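Local coordinates for ribosome maturation protein SDO1 homolog (Methanothermobacter thermautotrophicus, PDB 2WBM) that probably binds the ribosome and RNA during ribosome maturation, as an archaeal member of the SDO1/SBDS family, at residues Ile29-Leu32 / Glu37-Glu40; Ala79-Met84 / Glu89-Leu94; Glu194-Ala199 / Gly218-Val223; Val224-Pro227 / Ser233-Gln236; Met150-Val155 / Arg175-Ile180. All coordinates share one frame; numbering follows the deposited sequence.

Contact 1: Ile29-Leu32 / Glu37-Glu40; sequences IARL and ERFE
Arg-31 and Glu-40 run alongside each other in the same direction from neighbouring strands, their charged ends joined in a salt bridge. CG of Arg-31 stands anti to the backbone N (chi1 173°), and the chain then bends at chi3, which brings NE to 2.7 Å from Glu-40 OE2. That oxygen is approached off the plane of the carboxylate; a second, weak bond from Arg-31 NH2 reaches it at 3.1 Å. The other oxygen, OE1, accepts from the backbone N of Ala-73, so both ends of the carboxylate are occupied, and CG2 of Ile-29 packs against its carbon. Over one face of the Arg-31 guanidinium lies that of Arg-38, stacked with centres 3.6 Å apart and planes at 17°. The two like charges are plausibly tolerated because Glu-40 pairs with Arg-31 and Glu-33 with Arg-38. All this rides on a beta hairpin of strands 28-34 and 37-43 in the N-terminal SBDS domain, where Arg-31 and Glu-40 form a non-hydrogen-bonded antiparallel pair. Were Arg-31 replaced by an alanine, Glu-40 OE2 would probably lose its charged mate and Arg-38 the flat surface on which it rests. The next pair, Leu-32 and Phe-39, is the hydrogen-bonded kind: Leu-32 N gives to Phe-39 O at 2.8 Å, and Phe-39 N returns the bond to Leu-32 O at 2.9 Å. Their side chains turn to the other face of the sheet, where both touch Ile-100 of helix 93-103 and the ring of Phe-39 meets Phe-88 edge to face.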
# COMPACT_ATOMS: atom_id res chain seq x y z
N ILE A 29 -13.67 -8.62 12.00
CA ILE A 29 -13.57 -9.75 12.89
C ILE A 29 -12.56 -10.75 12.36
O ILE A 29 -12.59 -11.08 11.17
CB ILE A 29 -14.96 -10.39 13.04
CG1 ILE A 29 -15.86 -9.46 13.86
CG2 ILE A 29 -14.85 -11.80 13.67
CD1 ILE A 29 -17.34 -9.82 13.78
N ALA A 30 -11.65 -11.20 13.22
CA ALA A 30 -10.83 -12.37 12.91
C ALA A 30 -11.43 -13.53 13.69
O ALA A 30 -11.67 -13.41 14.90
CB ALA A 30 -9.35 -12.15 13.28
N ARG A 31 -11.69 -14.63 13.01
CA ARG A 31 -12.43 -15.76 13.56
C ARG A 31 -11.62 -17.04 13.42
O ARG A 31 -11.01 -17.29 12.38
CB ARG A 31 -13.73 -15.93 12.75
CG ARG A 31 -14.53 -17.17 13.11
CD ARG A 31 -15.71 -17.30 12.20
NE ARG A 31 -16.73 -16.28 12.48
CZ ARG A 31 -17.76 -16.00 11.68
NH1 ARG A 31 -17.95 -16.66 10.52
NH2 ARG A 31 -18.64 -15.08 12.05
N LEU A 32 -11.62 -17.86 14.47
CA LEU A 32 -11.06 -19.18 14.39
C LEU A 32 -12.06 -20.17 14.98
O LEU A 32 -12.57 -19.93 16.08
CB LEU A 32 -9.74 -19.24 15.17
CG LEU A 32 -9.04 -20.60 15.17
CD1 LEU A 32 -8.68 -21.05 13.77
CD2 LEU A 32 -7.76 -20.51 16.03
N GLU A 37 -16.76 -24.59 17.52
CA GLU A 37 -16.82 -23.43 18.41
C GLU A 37 -16.01 -22.26 17.85
O GLU A 37 -14.81 -22.40 17.62
CB GLU A 37 -16.33 -23.80 19.82
CG GLU A 37 -17.19 -24.84 20.54
CD GLU A 37 -18.55 -24.29 21.02
OE1 GLU A 37 -18.86 -23.12 20.75
OE2 GLU A 37 -19.30 -25.05 21.67
N ARG A 38 -16.66 -21.11 17.66
CA ARG A 38 -15.98 -19.89 17.21
C ARG A 38 -15.37 -19.05 18.33
O ARG A 38 -15.93 -18.91 19.42
CB ARG A 38 -16.92 -18.99 16.43
CG ARG A 38 -17.37 -19.59 15.13
CD ARG A 38 -18.39 -18.72 14.48
NE ARG A 38 -18.89 -19.36 13.28
CZ ARG A 38 -19.83 -18.85 12.49
NH1 ARG A 38 -20.38 -17.68 12.78
NH2 ARG A 38 -20.22 -19.52 11.42
N PHE A 39 -14.19 -18.53 18.03
CA PHE A 39 -13.47 -17.57 18.85
C PHE A 39 -13.15 -16.42 17.91
O PHE A 39 -12.63 -16.62 16.79
CB PHE A 39 -12.17 -18.18 19.39
CG PHE A 39 -12.38 -19.34 20.33
CD1 PHE A 39 -12.41 -19.13 21.72
CD2 PHE A 39 -12.53 -20.64 19.85
CE1 PHE A 39 -12.58 -20.19 22.60
CE2 PHE A 39 -12.72 -21.72 20.71
CZ PHE A 39 -12.73 -21.50 22.11
N GLU A 40 -13.48 -15.21 18.34
CA GLU A 40 -13.42 -14.04 17.48
C GLU A 40 -12.80 -12.88 18.22
O GLU A 40 -13.01 -12.72 19.43
CB GLU A 40 -14.81 -13.62 17.02
CG GLU A 40 -15.48 -14.70 16.13
CD GLU A 40 -16.86 -14.36 15.64
OE1 GLU A 40 -17.41 -13.28 15.99
OE2 GLU A 40 -17.41 -15.20 14.90

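Contact 2: Ala79-Met84 / Glu89-Leu94; sequences ASEEAM and ETADPL
Glu-89 leaves the end of helix 81-88 with a positive phi of 65°, and its backbone N comes 3.5 Å from Met-84 O. This change of direction lets the chain turn back along the helix it has just left. At Thr-90 the backbone carbonyl O approaches Met-84 CB at 3.4 Å, while the hydroxyl looks after its own segment: OG1 accepts from Asp-92 N, which makes an ST turn, and is also hydrogen-bonded to Glu-95. Ala-91 is the main contributor from this segment, and Met-84 from the helix. The alanine methyl sits against the root of Glu-81, CB to CB at 3.8 Å, and CE of Met-84 arrives alongside, 3.6 Å from Ala-91 O. The methionine gets there by a bend at chi3 (-71°), which folds the terminal methyl toward the alanine. The carboxylate of Glu-81 stays clear of this apolar patch; its chain runs on straight past CG, and one water joins it to the loop, donating to Glu-81 OE2 at 2.6 Å and to Ala-91 O at 2.7 Å. Asp-92 then takes the N-cap of the next helix, OD1 accepting from Leu-94 N at 2.9 Å from above the carboxylate plane. Pro-93 begins that helix and leans on Val-69, and Leu-94 turns to helix 60-63. Ser-80 does the same service for the first helix, its OG accepting from Ala-83 N at 2.9 Å. Two consecutive helices of the N-terminal SBDS domain, each started by a side-chain N-cap and joined by a short loop that folds back on the first, make up this alpha-alpha connection.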
# COMPACT_ATOMS: atom_id res chain seq x y z
N ALA A 79 -15.88 -15.37 25.33
CA ALA A 79 -15.39 -16.72 25.59
C ALA A 79 -15.01 -16.93 27.05
O ALA A 79 -14.48 -16.03 27.71
CB ALA A 79 -14.21 -17.06 24.67
N SER A 80 -15.26 -18.14 27.53
CA SER A 80 -14.84 -18.52 28.88
C SER A 80 -13.34 -18.76 28.92
O SER A 80 -12.71 -19.21 27.94
CB SER A 80 -15.58 -19.76 29.38
OG SER A 80 -15.09 -20.95 28.77
N GLU A 81 -12.75 -18.50 30.07
CA GLU A 81 -11.35 -18.81 30.22
C GLU A 81 -11.10 -20.32 30.05
O GLU A 81 -10.12 -20.71 29.43
CB GLU A 81 -10.84 -18.17 31.52
CG GLU A 81 -10.93 -16.62 31.32
CD GLU A 81 -10.37 -15.77 32.44
OE1 GLU A 81 -10.07 -16.30 33.54
OE2 GLU A 81 -10.25 -14.55 32.19
N GLU A 82 -12.05 -21.15 30.50
CA GLU A 82 -11.92 -22.60 30.39
C GLU A 82 -11.87 -23.04 28.92
O GLU A 82 -11.05 -23.87 28.54
CB GLU A 82 -13.08 -23.27 31.12
CG GLU A 82 -13.01 -24.79 31.18
CD GLU A 82 -14.21 -25.37 31.89
OE1 GLU A 82 -15.08 -24.59 32.35
OE2 GLU A 82 -14.30 -26.61 31.98
N ALA A 83 -12.78 -22.49 28.11
CA ALA A 83 -12.82 -22.83 26.68
C ALA A 83 -11.52 -22.42 25.96
O ALA A 83 -11.00 -23.18 25.13
CB ALA A 83 -14.03 -22.19 25.99
N MET A 84 -11.00 -21.24 26.30
CA MET A 84 -9.74 -20.80 25.70
C MET A 84 -8.58 -21.68 26.09
O MET A 84 -7.76 -22.02 25.25
CB MET A 84 -9.46 -19.33 26.02
CG MET A 84 -10.37 -18.38 25.27
SD MET A 84 -9.94 -16.66 25.57
CE MET A 84 -10.45 -16.40 27.27
N GLU A 89 -4.64 -23.50 25.07
CA GLU A 89 -3.74 -23.75 26.23
C GLU A 89 -3.33 -22.46 26.96
O GLU A 89 -2.35 -22.43 27.70
CB GLU A 89 -2.51 -24.59 25.83
CG GLU A 89 -2.82 -26.06 25.61
CD GLU A 89 -1.63 -26.84 25.09
OE1 GLU A 89 -0.78 -27.27 25.90
OE2 GLU A 89 -1.54 -27.02 23.85
N THR A 90 -4.12 -21.41 26.76
CA THR A 90 -3.95 -20.13 27.42
C THR A 90 -5.29 -19.38 27.41
O THR A 90 -6.09 -19.55 26.49
CB THR A 90 -2.83 -19.27 26.75
OG1 THR A 90 -2.77 -17.98 27.37
CG2 THR A 90 -3.07 -19.11 25.25
N ALA A 91 -5.53 -18.57 28.44
CA ALA A 91 -6.73 -17.72 28.46
C ALA A 91 -6.36 -16.24 28.29
O ALA A 91 -7.22 -15.37 28.38
CB ALA A 91 -7.54 -17.93 29.74
N ASP A 92 -5.08 -15.98 28.01
CA ASP A 92 -4.58 -14.64 27.78
C ASP A 92 -4.97 -14.16 26.38
O ASP A 92 -4.48 -14.71 25.39
CB ASP A 92 -3.04 -14.62 27.94
CG ASP A 92 -2.46 -13.20 27.88
OD1 ASP A 92 -3.14 -12.28 27.38
OD2 ASP A 92 -1.32 -13.02 28.35
N PRO A 93 -5.83 -13.13 26.28
CA PRO A 93 -6.23 -12.62 24.95
C PRO A 93 -5.05 -12.19 24.06
O PRO A 93 -5.16 -12.27 22.84
CB PRO A 93 -7.07 -11.39 25.29
CG PRO A 93 -7.66 -11.73 26.63
CD PRO A 93 -6.51 -12.40 27.37
N LEU A 94 -3.95 -11.76 24.67
CA LEU A 94 -2.77 -11.35 23.89
C LEU A 94 -2.00 -12.56 23.36
O LEU A 94 -1.18 -12.43 22.46
CB LEU A 94 -1.86 -10.41 24.70
CG LEU A 94 -2.53 -9.08 25.11
CD1 LEU A 94 -1.61 -8.19 25.94
CD2 LEU A 94 -3.06 -8.31 23.88
O HOH W 1 -8.63 -14.08 30.26

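Contact 3: Glu194-Ala199 / Gly218-Val223; sequences EMAGSA and GSWIAV. Unlike the reference sequence in segment 194-199: Met-195 (reference Arg).
Ala-196 and Trp-220 join the first helix of a ferredoxin-like domain, 196-206, to the antiparallel sheet beneath it, at the start of strand 220-227. The methyl of Ala-196 meets the indole where its two rings fuse, with CB 3.7 Å from both CD2 and CE3 of Trp-220. One turn further on, Ala-199 CB approaches CZ3 of the same ring at 4.2 Å. With the tryptophan chi1 at -179°, CG points opposite the backbone N and the ring is carried out toward the helix, while Ala-222 CB, two residues along the strand, lies over one of its faces. Glu-212 of the adjacent strand accepts a hydrogen bond from NE1, and Trp-214 and Ile-191 also pack on the ring. A serine in place of Trp-220 would probably leave the methyls of Ala-196 and Ala-199 facing a gap between helix and sheet, and Glu-212 without its indole donor. Between the two segments the contact is wholly apolar and contains no hydrogen bond; small alanines let the helix come close to a broad ring, and the one polar atom of that ring is satisfied by Glu-212 of the neighbouring strand.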
# COMPACT_ATOMS: atom_id res chain seq x y z
N GLU A 194 18.66 29.94 -7.76
CA GLU A 194 17.70 30.51 -6.80
C GLU A 194 16.65 29.49 -6.34
O GLU A 194 16.09 29.61 -5.25
CB GLU A 194 16.96 31.69 -7.42
CG GLU A 194 17.82 32.91 -7.75
CD GLU A 194 18.47 32.85 -9.14
OE1 GLU A 194 18.56 31.75 -9.74
OE2 GLU A 194 18.90 33.92 -9.63
N MET A 195 16.40 28.50 -7.19
CA MET A 195 15.33 27.53 -6.98
C MET A 195 15.83 26.19 -6.43
O MET A 195 15.03 25.26 -6.23
CB MET A 195 14.55 27.31 -8.29
CG MET A 195 13.78 28.56 -8.77
SD MET A 195 12.73 29.30 -7.52
CE MET A 195 11.49 28.03 -7.28
N ALA A 196 17.13 26.08 -6.20
CA ALA A 196 17.68 24.78 -5.82
C ALA A 196 17.15 24.29 -4.47
O ALA A 196 16.73 23.13 -4.35
CB ALA A 196 19.21 24.78 -5.84
N GLY A 197 17.19 25.17 -3.47
CA GLY A 197 16.62 24.87 -2.15
C GLY A 197 15.18 24.40 -2.25
O GLY A 197 14.82 23.35 -1.71
N SER A 198 14.36 25.16 -2.97
CA SER A 198 12.95 24.82 -3.20
C SER A 198 12.73 23.52 -3.97
O SER A 198 11.81 22.77 -3.66
CB SER A 198 12.23 25.96 -3.93
OG SER A 198 12.13 27.10 -3.11
N ALA A 199 13.58 23.27 -4.97
CA ALA A 199 13.48 22.05 -5.78
C ALA A 199 13.80 20.79 -4.97
O ALA A 199 13.21 19.74 -5.19
CB ALA A 199 14.40 22.14 -7.00
N GLY A 218 25.99 29.33 -12.34
CA GLY A 218 25.11 29.58 -11.20
C GLY A 218 23.87 28.71 -11.14
O GLY A 218 23.14 28.74 -10.14
N SER A 219 23.62 27.92 -12.19
CA SER A 219 22.50 26.98 -12.15
C SER A 219 22.87 25.72 -11.36
O SER A 219 24.03 25.53 -10.97
CB SER A 219 22.00 26.62 -13.55
OG SER A 219 23.00 25.98 -14.31
N TRP A 220 21.89 24.85 -11.14
CA TRP A 220 22.11 23.65 -10.36
C TRP A 220 21.55 22.48 -11.13
O TRP A 220 20.41 22.52 -11.60
CB TRP A 220 21.42 23.77 -9.01
CG TRP A 220 21.57 22.60 -8.07
CD1 TRP A 220 22.73 22.17 -7.46
CD2 TRP A 220 20.52 21.76 -7.58
NE1 TRP A 220 22.46 21.10 -6.64
CE2 TRP A 220 21.12 20.82 -6.70
CE3 TRP A 220 19.14 21.69 -7.82
CZ2 TRP A 220 20.37 19.84 -6.03
CZ3 TRP A 220 18.39 20.70 -7.16
CH2 TRP A 220 19.01 19.79 -6.28
N ILE A 221 22.36 21.44 -11.26
CA ILE A 221 21.94 20.22 -11.94
C ILE A 221 21.78 19.13 -10.89
O ILE A 221 22.60 19.01 -9.99
CB ILE A 221 22.96 19.77 -12.99
CG1 ILE A 221 22.88 20.70 -14.21
CG2 ILE A 221 22.71 18.28 -13.38
CD1 ILE A 221 23.92 20.40 -15.30
N ALA A 222 20.69 18.36 -10.99
CA ALA A 222 20.52 17.18 -10.13
C ALA A 222 20.11 16.01 -11.00
O ALA A 222 19.37 16.18 -11.97
CB ALA A 222 19.49 17.43 -9.07
N VAL A 223 20.64 14.85 -10.68
CA VAL A 223 20.18 13.59 -11.26
C VAL A 223 19.29 12.95 -10.21
O VAL A 223 19.69 12.79 -9.05
CB VAL A 223 21.35 12.71 -11.64
CG1 VAL A 223 20.87 11.37 -12.21
CG2 VAL A 223 22.24 13.48 -12.65

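Contact 4: Val224-Pro227 / Ser233-Gln236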
# COMPACT_ATOMS: atom_id res chain seq x y z
N VAL A 224 18.05 12.63 -10.60
CA VAL A 224 17.04 12.13 -9.66
C VAL A 224 16.54 10.79 -10.14
O VAL A 224 16.17 10.66 -11.30
CB VAL A 224 15.85 13.09 -9.52
CG1 VAL A 224 14.89 12.59 -8.42
CG2 VAL A 224 16.33 14.51 -9.19
N GLU A 225 16.56 9.79 -9.26
CA GLU A 225 15.98 8.49 -9.57
C GLU A 225 14.53 8.52 -9.11
O GLU A 225 14.25 8.77 -7.93
CB GLU A 225 16.76 7.37 -8.89
CG GLU A 225 16.21 5.98 -9.13
CD GLU A 225 17.20 4.90 -8.72
OE1 GLU A 225 18.15 4.63 -9.49
OE2 GLU A 225 17.01 4.33 -7.63
N ILE A 226 13.61 8.29 -10.04
CA ILE A 226 12.19 8.29 -9.74
C ILE A 226 11.52 6.99 -10.19
O ILE A 226 12.03 6.32 -11.10
CB ILE A 226 11.45 9.50 -10.37
CG1 ILE A 226 11.55 9.48 -11.90
CG2 ILE A 226 12.03 10.82 -9.82
CD1 ILE A 226 10.58 10.43 -12.60
N PRO A 227 10.38 6.63 -9.56
CA PRO A 227 9.53 5.57 -10.12
C PRO A 227 9.20 5.95 -11.55
O PRO A 227 8.87 7.11 -11.81
CB PRO A 227 8.29 5.63 -9.22
CG PRO A 227 8.84 6.07 -7.91
CD PRO A 227 9.83 7.13 -8.29
N SER A 233 4.46 13.68 -14.26
CA SER A 233 4.09 14.41 -13.05
C SER A 233 5.29 15.19 -12.50
O SER A 233 5.16 16.32 -12.03
CB SER A 233 3.55 13.44 -12.00
OG SER A 233 3.37 14.08 -10.75
N PHE A 234 6.46 14.56 -12.56
CA PHE A 234 7.71 15.16 -12.08
C PHE A 234 8.03 16.41 -12.88
O PHE A 234 8.31 17.47 -12.30
CB PHE A 234 8.84 14.14 -12.19
CG PHE A 234 10.15 14.58 -11.57
CD1 PHE A 234 10.18 15.14 -10.28
CD2 PHE A 234 11.35 14.42 -12.25
CE1 PHE A 234 11.40 15.52 -9.69
CE2 PHE A 234 12.58 14.80 -11.66
CZ PHE A 234 12.60 15.34 -10.38
N TYR A 235 7.98 16.28 -14.20
CA TYR A 235 8.22 17.42 -15.07
C TYR A 235 7.21 18.54 -14.77
O TYR A 235 7.58 19.71 -14.66
CB TYR A 235 8.17 17.04 -16.55
CG TYR A 235 8.39 18.26 -17.42
CD1 TYR A 235 9.67 18.78 -17.61
CD2 TYR A 235 7.31 18.95 -17.98
CE1 TYR A 235 9.88 19.92 -18.37
CE2 TYR A 235 7.51 20.10 -18.75
CZ TYR A 235 8.80 20.57 -18.93
OH TYR A 235 9.02 21.70 -19.68
N GLN A 236 5.93 18.18 -14.65
CA GLN A 236 4.88 19.16 -14.41
C GLN A 236 5.11 19.94 -13.11
O GLN A 236 4.97 21.17 -13.10
CB GLN A 236 3.50 18.51 -14.42
CG GLN A 236 2.34 19.48 -14.56
CD GLN A 236 1.03 18.78 -14.83
OE1 GLN A 236 0.82 17.63 -14.41
NE2 GLN A 236 0.12 19.45 -15.53
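The ring of Phe-234 swings out opposite its backbone N (chi1 -173°), and Ile-226 answers with CG1 held between its own backbone N and carbonyl carbon (chi1 61°), a less roomy setting that carries CD1 toward the helix. The extended end of the isoleucine thus reaches the root of the aromatic side chain: CD1 lies 4.1 Å from Phe-234 CD2 and equally far from CB. Its other branch, CG2, stands over one face of the ring. At the far end of the ring, CZ is received by Val-224, whose CB and CG2 are both 4.0 Å away and whose CG1 is 4.1 Å away. The two aliphatic residues alternate with Glu-225, which faces away from the helix and pairs with Arg-186, so one face of the strand is apolar where the phenylalanine comes down. Between the two segments the ring is held by apolar contact, from its CB end to CZ. A glycerol, probably from the crystallisation liquor, lies about 4 Å from the Phe-234 side chain. Helix 231-241 connects strand 220-227 to strand 247-250 in a beta-alpha-beta crossover, and both strands pair antiparallel with strand 181-191 between them. Helix 196-206 runs beside it on the same face of the sheet: its Phe-206 meets both Phe-234 and Ile-226, its Ile-203 touches Val-224 and Phe-234, and Val-185 and Val-187 of strand 181-191 touch Ile-226.

Contact 5: Met150-Val155 / Arg175-Ile180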
# COMPACT_ATOMS: atom_id res chain seq x y z
N MET A 150 -6.82 -3.88 -16.15
CA MET A 150 -7.38 -4.69 -15.07
C MET A 150 -8.76 -5.23 -15.45
O MET A 150 -9.07 -6.40 -15.18
CB MET A 150 -7.44 -3.88 -13.78
CG MET A 150 -6.07 -3.59 -13.20
SD MET A 150 -6.11 -2.38 -11.87
CE MET A 150 -6.94 -3.33 -10.58
N GLU A 151 -9.56 -4.39 -16.09
CA GLU A 151 -10.89 -4.81 -16.55
C GLU A 151 -10.78 -5.91 -17.62
O GLU A 151 -11.46 -6.93 -17.53
CB GLU A 151 -11.70 -3.63 -17.07
CG GLU A 151 -12.04 -2.58 -16.00
CD GLU A 151 -12.54 -1.27 -16.60
OE1 GLU A 151 -12.48 -1.10 -17.84
OE2 GLU A 151 -13.00 -0.40 -15.83
N GLU A 152 -9.90 -5.69 -18.60
CA GLU A 152 -9.66 -6.67 -19.67
C GLU A 152 -9.20 -8.02 -19.13
O GLU A 152 -9.59 -9.07 -19.64
CB GLU A 152 -8.64 -6.13 -20.67
CG GLU A 152 -9.23 -5.24 -21.75
CD GLU A 152 -8.17 -4.51 -22.56
OE1 GLU A 152 -6.97 -4.59 -22.21
OE2 GLU A 152 -8.54 -3.83 -23.54
N ALA A 153 -8.37 -7.99 -18.09
CA ALA A 153 -7.84 -9.20 -17.47
C ALA A 153 -8.81 -9.78 -16.43
O ALA A 153 -8.54 -10.83 -15.85
CB ALA A 153 -6.47 -8.91 -16.84
N ARG A 154 -9.93 -9.09 -16.22
CA ARG A 154 -10.97 -9.49 -15.24
C ARG A 154 -10.39 -9.67 -13.84
O ARG A 154 -10.66 -10.65 -13.14
CB ARG A 154 -11.72 -10.74 -15.71
CG ARG A 154 -12.35 -10.58 -17.08
CD ARG A 154 -13.25 -11.75 -17.42
NE ARG A 154 -12.52 -12.96 -17.81
CZ ARG A 154 -12.14 -13.25 -19.05
NH1 ARG A 154 -12.41 -12.43 -20.06
NH2 ARG A 154 -11.49 -14.38 -19.30
N VAL A 155 -9.58 -8.70 -13.44
CA VAL A 155 -8.97 -8.68 -12.12
C VAL A 155 -10.03 -8.47 -11.04
O VAL A 155 -10.84 -7.53 -11.13
CB VAL A 155 -7.87 -7.57 -12.03
CG1 VAL A 155 -7.41 -7.40 -10.60
CG2 VAL A 155 -6.70 -7.90 -12.96
N ARG A 175 -0.06 -7.90 -17.37
CA ARG A 175 1.11 -7.85 -18.27
C ARG A 175 0.89 -8.60 -19.60
O ARG A 175 1.66 -8.41 -20.54
CB ARG A 175 2.38 -8.33 -17.56
CG ARG A 175 2.49 -9.84 -17.41
CD ARG A 175 3.72 -10.26 -16.61
NE ARG A 175 3.84 -11.72 -16.59
CZ ARG A 175 4.58 -12.42 -15.73
NH1 ARG A 175 5.28 -11.80 -14.78
NH2 ARG A 175 4.61 -13.74 -15.80
N THR A 176 -0.15 -9.42 -19.67
CA THR A 176 -0.55 -10.04 -20.94
C THR A 176 -1.48 -9.14 -21.75
O THR A 176 -1.69 -9.36 -22.94
CB THR A 176 -1.20 -11.44 -20.75
OG1 THR A 176 -2.18 -11.38 -19.72
CG2 THR A 176 -0.15 -12.48 -20.40
N LYS A 177 -2.02 -8.11 -21.10
CA LYS A 177 -2.91 -7.17 -21.78
C LYS A 177 -2.18 -5.94 -22.30
O LYS A 177 -2.47 -5.47 -23.40
CB LYS A 177 -4.08 -6.77 -20.87
CG LYS A 177 -4.93 -7.94 -20.38
CD LYS A 177 -5.45 -8.81 -21.54
CE LYS A 177 -6.37 -9.91 -21.02
NZ LYS A 177 -6.68 -10.91 -22.08
N ILE A 178 -1.21 -5.44 -21.53
CA ILE A 178 -0.39 -4.30 -21.97
C ILE A 178 1.09 -4.52 -21.69
O ILE A 178 1.44 -5.29 -20.79
CB ILE A 178 -0.83 -2.96 -21.32
CG1 ILE A 178 -1.02 -3.10 -19.81
CG2 ILE A 178 -2.08 -2.43 -22.02
CD1 ILE A 178 -0.96 -1.78 -19.06
N PRO A 179 1.96 -3.84 -22.47
CA PRO A 179 3.39 -3.93 -22.25
C PRO A 179 3.72 -3.16 -21.00
O PRO A 179 3.51 -1.94 -20.96
CB PRO A 179 4.00 -3.23 -23.48
CG PRO A 179 2.88 -3.05 -24.44
CD PRO A 179 1.65 -2.97 -23.62
N ILE A 180 4.22 -3.85 -19.97
CA ILE A 180 4.38 -3.21 -18.67
C ILE A 180 5.46 -3.85 -17.81
O ILE A 180 5.62 -5.08 -17.79
CB ILE A 180 3.03 -3.15 -17.90
CG1 ILE A 180 3.12 -2.23 -16.68
CG2 ILE A 180 2.52 -4.57 -17.56
CD1 ILE A 180 1.78 -1.79 -16.13
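Glu-152 and Ala-153 receive the side chain of Lys-177 where helix 143-152 runs out, at an end prepared by the residues around them. Met-150, at the start of the segment, turns its side chain inward to Ile-125, Val-170 and Ile-174, and its carbonyl O accepts from Val-155 N at 2.9 Å. Glu-151 O takes the second closing bond, from Arg-154 N at 3.0 Å. Glu-152 makes the first touch across: its chain, extended beyond CG, crosses the lysine obliquely and brings OE1 to 3.9 Å from Lys-177 CB, while its backbone O lies 3.6 Å from Lys-177 CE. The lysine is bent at chi2 (-54°), which folds its outer methylenes over the helix end. Ala-153 comes next, its CB 4.0 Å from Lys-177 CG. Arg-154 then leaves the helix with a positive phi of 56°, completing a Schellman motif, and Val-155 turns back to helix 163-174 at Val-170 and Ala-173. Just beyond the lysine, Ile-178 packs on the flank of helix 143-152 at Ile-146 and Ala-149. The contact is thus one of methylenes against a helix end on the surface of domain II. Opposite charges are near but not paired, Lys-177 NZ standing 6.3 Å from Glu-152 OE1; any attraction between them, or between the ammonium and the carbonyl-rich end of the helix, is likely to be diffuse rather than a paired bond.

In the fold
The five contacts are spread over the three SBDS domains. Contacts 1 and 2 share the N-terminal one, with centres about 13 Å apart, and they touch through Phe-39, whose CZ lies 3.9 Å from Ala-83 O and whose CE1 lies 3.9 Å from Met-84 CG. Contacts 3 and 4 divide strand 220-227 between the two helices of the C-terminal domain, their centres about 15 Å apart; each has a side chain about 4 Å from a bound glycerol. Contact 5, in domain II, lies between these groups: centre to centre it is about 37 Å from contact 1 and about 25 Å from contact 4. Contacts 1 and 3 are about 57 Å apart between centres, on opposite sides of the chain's centre.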